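Long-range contact in HmuY protein (Prevotella intermedia, PDB 6R2H), which probably binds heme as a hemophore-like protein of the HmuY family, serving heme acquisition by the bacterium: residues E29-K41 against V52-P66. Numbering follows the deposited sequence.
Sequences EQQAELGKREFRK and VVGTEPAKGTDADLP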
# COMPACT_ATOMS: atom_id res chain seq x y z
N GLU A 29 6.77 11.27 1.34
CA GLU A 29 6.28 12.04 2.47
C GLU A 29 5.45 11.11 3.35
O GLU A 29 4.75 10.24 2.85
CB GLU A 29 5.42 13.21 1.96
CG GLU A 29 6.18 14.48 1.64
CD GLU A 29 5.27 15.53 1.01
OE1 GLU A 29 5.53 15.88 -0.15
OE2 GLU A 29 4.32 15.99 1.68
N GLN A 30 5.52 11.32 4.67
CA GLN A 30 4.70 10.59 5.61
C GLN A 30 3.49 11.44 5.99
O GLN A 30 3.63 12.65 6.12
CB GLN A 30 5.56 10.25 6.83
CG GLN A 30 4.77 10.20 8.13
CD GLN A 30 5.48 9.38 9.18
OE1 GLN A 30 6.45 8.68 8.90
NE2 GLN A 30 4.99 9.49 10.41
N GLN A 31 2.33 10.81 6.18
CA GLN A 31 1.15 11.53 6.62
C GLN A 31 0.16 10.57 7.29
O GLN A 31 0.07 9.42 6.88
CB GLN A 31 0.53 12.25 5.42
CG GLN A 31 -0.60 13.20 5.78
CD GLN A 31 -1.12 13.89 4.54
OE1 GLN A 31 -1.98 13.37 3.82
NE2 GLN A 31 -0.61 15.08 4.27
N ALA A 32 -0.58 11.04 8.30
CA ALA A 32 -1.57 10.22 8.99
C ALA A 32 -2.75 9.96 8.07
O ALA A 32 -3.04 10.80 7.21
CB ALA A 32 -2.06 10.91 10.25
N GLU A 33 -3.42 8.82 8.24
CA GLU A 33 -4.76 8.62 7.72
C GLU A 33 -5.65 9.75 8.23
O GLU A 33 -5.70 10.01 9.43
CB GLU A 33 -5.35 7.30 8.20
CG GLU A 33 -6.80 7.10 7.76
CD GLU A 33 -7.03 7.25 6.26
OE1 GLU A 33 -6.31 6.59 5.48
OE2 GLU A 33 -7.90 8.05 5.88
N LEU A 34 -6.37 10.40 7.30
CA LEU A 34 -7.07 11.62 7.65
C LEU A 34 -8.56 11.36 7.80
O LEU A 34 -9.27 12.19 8.37
CB LEU A 34 -6.81 12.69 6.58
CG LEU A 34 -5.39 13.26 6.58
CD1 LEU A 34 -5.23 14.35 5.53
CD2 LEU A 34 -5.00 13.78 7.96
N GLY A 35 -9.01 10.20 7.31
CA GLY A 35 -10.41 9.84 7.23
C GLY A 35 -11.05 9.63 8.60
O GLY A 35 -10.34 9.42 9.59
N LYS A 36 -12.38 9.75 8.64
CA LYS A 36 -13.13 9.52 9.86
C LYS A 36 -12.93 8.08 10.30
O LYS A 36 -12.78 7.17 9.47
CB LYS A 36 -14.60 9.94 9.70
CG LYS A 36 -15.46 9.08 8.79
CD LYS A 36 -16.93 9.45 8.84
CE LYS A 36 -17.72 9.02 7.62
NZ LYS A 36 -18.52 10.13 7.05
N ARG A 37 -12.88 7.88 11.62
CA ARG A 37 -12.66 6.55 12.18
C ARG A 37 -13.92 6.04 12.87
O ARG A 37 -14.67 6.80 13.48
CB ARG A 37 -11.51 6.57 13.18
CG ARG A 37 -10.39 7.52 12.80
CD ARG A 37 -9.36 7.50 13.88
NE ARG A 37 -8.04 7.70 13.33
CZ ARG A 37 -6.96 7.67 14.09
NH1 ARG A 37 -7.10 7.47 15.39
NH2 ARG A 37 -5.76 7.84 13.56
N GLU A 38 -14.12 4.73 12.77
CA GLU A 38 -15.17 4.00 13.46
C GLU A 38 -14.48 2.99 14.38
O GLU A 38 -13.64 2.21 13.91
CB GLU A 38 -16.03 3.30 12.41
CG GLU A 38 -17.41 2.86 12.87
CD GLU A 38 -18.32 2.60 11.68
OE1 GLU A 38 -18.54 1.41 11.34
OE2 GLU A 38 -18.80 3.58 11.10
N PHE A 39 -14.78 3.05 15.69
CA PHE A 39 -14.31 2.01 16.58
C PHE A 39 -15.33 0.89 16.60
O PHE A 39 -16.51 1.13 16.85
CB PHE A 39 -13.89 2.56 17.95
CG PHE A 39 -12.64 3.40 17.87
CD1 PHE A 39 -12.71 4.75 17.55
CD2 PHE A 39 -11.39 2.82 18.06
CE1 PHE A 39 -11.55 5.51 17.43
CE2 PHE A 39 -10.24 3.58 17.96
CZ PHE A 39 -10.32 4.92 17.64
N ARG A 40 -14.86 -0.31 16.28
CA ARG A 40 -15.74 -1.45 16.08
C ARG A 40 -15.39 -2.53 17.09
O ARG A 40 -14.21 -2.88 17.22
CB ARG A 40 -15.55 -1.96 14.65
CG ARG A 40 -15.95 -0.96 13.59
CD ARG A 40 -16.03 -1.57 12.20
NE ARG A 40 -16.30 -0.55 11.19
CZ ARG A 40 -15.90 -0.64 9.92
NH1 ARG A 40 -15.20 -1.70 9.53
NH2 ARG A 40 -16.19 0.32 9.07
N LYS A 41 -16.41 -3.01 17.83
CA LYS A 41 -16.26 -4.14 18.73
C LYS A 41 -16.80 -5.38 18.04
O LYS A 41 -17.94 -5.38 17.58
CB LYS A 41 -17.01 -3.91 20.05
CG LYS A 41 -16.67 -4.87 21.18
CD LYS A 41 -17.53 -4.64 22.40
CE LYS A 41 -17.07 -5.42 23.61
NZ LYS A 41 -15.81 -4.87 24.16
N VAL A 52 -20.75 -0.68 16.68
CA VAL A 52 -20.01 0.57 16.69
C VAL A 52 -19.99 1.15 18.11
O VAL A 52 -21.03 1.42 18.70
CB VAL A 52 -20.60 1.57 15.67
CG1 VAL A 52 -19.99 2.95 15.80
CG2 VAL A 52 -20.46 1.07 14.23
N VAL A 53 -18.79 1.36 18.65
CA VAL A 53 -18.66 1.78 20.04
C VAL A 53 -18.04 3.18 20.13
O VAL A 53 -17.91 3.72 21.23
CB VAL A 53 -17.86 0.77 20.89
CG1 VAL A 53 -18.63 -0.52 21.14
CG2 VAL A 53 -16.47 0.50 20.33
N GLY A 54 -17.64 3.76 18.99
CA GLY A 54 -17.03 5.08 19.01
C GLY A 54 -16.79 5.64 17.61
O GLY A 54 -16.77 4.90 16.63
N THR A 55 -16.63 6.97 17.52
CA THR A 55 -16.15 7.57 16.28
C THR A 55 -15.29 8.78 16.57
O THR A 55 -15.50 9.49 17.53
CB THR A 55 -17.28 8.03 15.36
OG1 THR A 55 -17.82 9.13 16.09
CG2 THR A 55 -18.33 6.98 15.09
N GLU A 56 -14.31 9.01 15.69
CA GLU A 56 -13.58 10.26 15.67
C GLU A 56 -13.76 10.86 14.29
O GLU A 56 -13.71 10.15 13.28
CB GLU A 56 -12.11 10.01 16.01
CG GLU A 56 -11.93 9.45 17.40
CD GLU A 56 -10.50 9.03 17.71
OE1 GLU A 56 -10.20 8.82 18.89
OE2 GLU A 56 -9.70 8.91 16.76
N PRO A 57 -14.01 12.19 14.19
CA PRO A 57 -14.20 12.83 12.89
C PRO A 57 -12.89 12.83 12.12
O PRO A 57 -11.81 12.66 12.71
CB PRO A 57 -14.60 14.27 13.27
CG PRO A 57 -13.95 14.49 14.62
CD PRO A 57 -14.05 13.15 15.31
N ALA A 58 -13.00 13.01 10.80
CA ALA A 58 -11.86 13.12 9.90
C ALA A 58 -11.02 14.33 10.31
O ALA A 58 -11.56 15.33 10.77
CB ALA A 58 -12.34 13.25 8.48
N LYS A 59 -9.70 14.21 10.13
CA LYS A 59 -8.75 15.23 10.53
C LYS A 59 -8.31 16.03 9.30
O LYS A 59 -7.43 16.88 9.39
CB LYS A 59 -7.47 14.60 11.08
CG LYS A 59 -7.57 13.54 12.17
CD LYS A 59 -6.28 12.75 12.23
CE LYS A 59 -6.15 11.88 13.46
NZ LYS A 59 -5.09 10.87 13.26
N GLY A 60 -8.90 15.71 8.14
CA GLY A 60 -8.57 16.34 6.87
C GLY A 60 -9.35 15.73 5.72
O GLY A 60 -10.29 14.96 5.92
N THR A 61 -8.97 16.10 4.49
CA THR A 61 -9.59 15.60 3.27
C THR A 61 -8.49 15.30 2.25
O THR A 61 -7.32 15.56 2.50
CB THR A 61 -10.58 16.62 2.71
OG1 THR A 61 -9.80 17.74 2.27
CG2 THR A 61 -11.63 17.06 3.70
N ASP A 62 -8.90 14.79 1.09
CA ASP A 62 -7.96 14.46 0.02
C ASP A 62 -7.18 15.70 -0.43
O ASP A 62 -6.08 15.59 -0.96
CB ASP A 62 -8.64 13.67 -1.11
CG ASP A 62 -8.88 12.20 -0.78
OD1 ASP A 62 -8.70 11.81 0.40
OD2 ASP A 62 -9.22 11.45 -1.73
N ALA A 63 -7.74 16.89 -0.19
CA ALA A 63 -7.06 18.13 -0.52
C ALA A 63 -5.79 18.28 0.31
O ALA A 63 -4.89 19.03 -0.08
CB ALA A 63 -7.99 19.29 -0.35
N ASP A 64 -5.70 17.58 1.44
CA ASP A 64 -4.55 17.72 2.33
C ASP A 64 -3.43 16.73 1.97
O ASP A 64 -2.35 16.80 2.55
CB ASP A 64 -4.91 17.52 3.80
CG ASP A 64 -6.07 18.35 4.30
OD1 ASP A 64 -7.19 18.12 3.82
OD2 ASP A 64 -5.85 19.19 5.18
N LEU A 65 -3.69 15.82 1.01
CA LEU A 65 -2.74 14.79 0.63
C LEU A 65 -1.49 15.44 0.03
O LEU A 65 -1.57 16.51 -0.57
CB LEU A 65 -3.40 13.84 -0.37
CG LEU A 65 -4.43 12.88 0.25
CD1 LEU A 65 -4.90 11.82 -0.73
CD2 LEU A 65 -3.86 12.23 1.50
N PRO A 66 -0.29 14.83 0.20
CA PRO A 66 0.92 15.32 -0.46
C PRO A 66 0.69 15.58 -1.94
O PRO A 66 -0.19 14.98 -2.57
CB PRO A 66 1.95 14.20 -0.21
CG PRO A 66 1.49 13.59 1.09
CD PRO A 66 -0.02 13.66 1.05
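Arg37 to Arg40 pair with Val52 to Glu56 as the two arms of an antiparallel beta hairpin at the edge of the larger sheet, and the contact runs on past the strands as two chains lying alongside each other to Pro66. Arg37 and Glu56 form a hydrogen-bonded pair, with Arg37 N 2.9 Å from Glu56 O. At Phe39 the ladder carries a classic beta bulge: Phe39 N reaches Gly54 O, while Phe39 O takes the nearly straight bond from Val53 N (172° at the hydrogen), so two residues of one strand face one of the other.

On the face shared by Arg37, Phe39 and Glu56, the extended Glu56 chain places its carboxylate at the edge of the Phe39 ring, with Glu56 CD 3.7 Å from Phe39 CE1. The same carboxylate forms a salt bridge with Arg37, the hydrogen bond from Arg37 NH1 to Glu56 OE2 weak at 3.3 Å, its plane turned 20° from the guanidinium. Lys59 CE lies over one guanidinium face, toward its rim, and Lys59 NZ comes to 3.1 Å from Arg37 NH2, a close approach of like charges that the Glu56 carboxylate probably eases. On the other face, Val52 CG2 packs against the Glu38 carboxylate, which also forms a salt bridge with Arg40 NE; Arg40 has a second acidic partner in Asp111.

Beyond the strands, Leu34 O receives Lys59 N at 2.7 Å. Leu34 CD1 comes to 3.6 Å from Asp64 CB. Gln31, its CG anti to the backbone N (chi1 -172°), stretches out until NE2 donates a hydrogen bond to Asp64 O at 3.0 Å, and its amide lies against Pro66 CD.

Strand 50-56 is outermost in the nine-stranded sheet within this chain; strand 37-42 separates it from strand 124-132, whereas strand 28-32 belongs to the smaller sheet beside strand 17-21, where Tyr20 touches Gln31, Leu65 and Pro66.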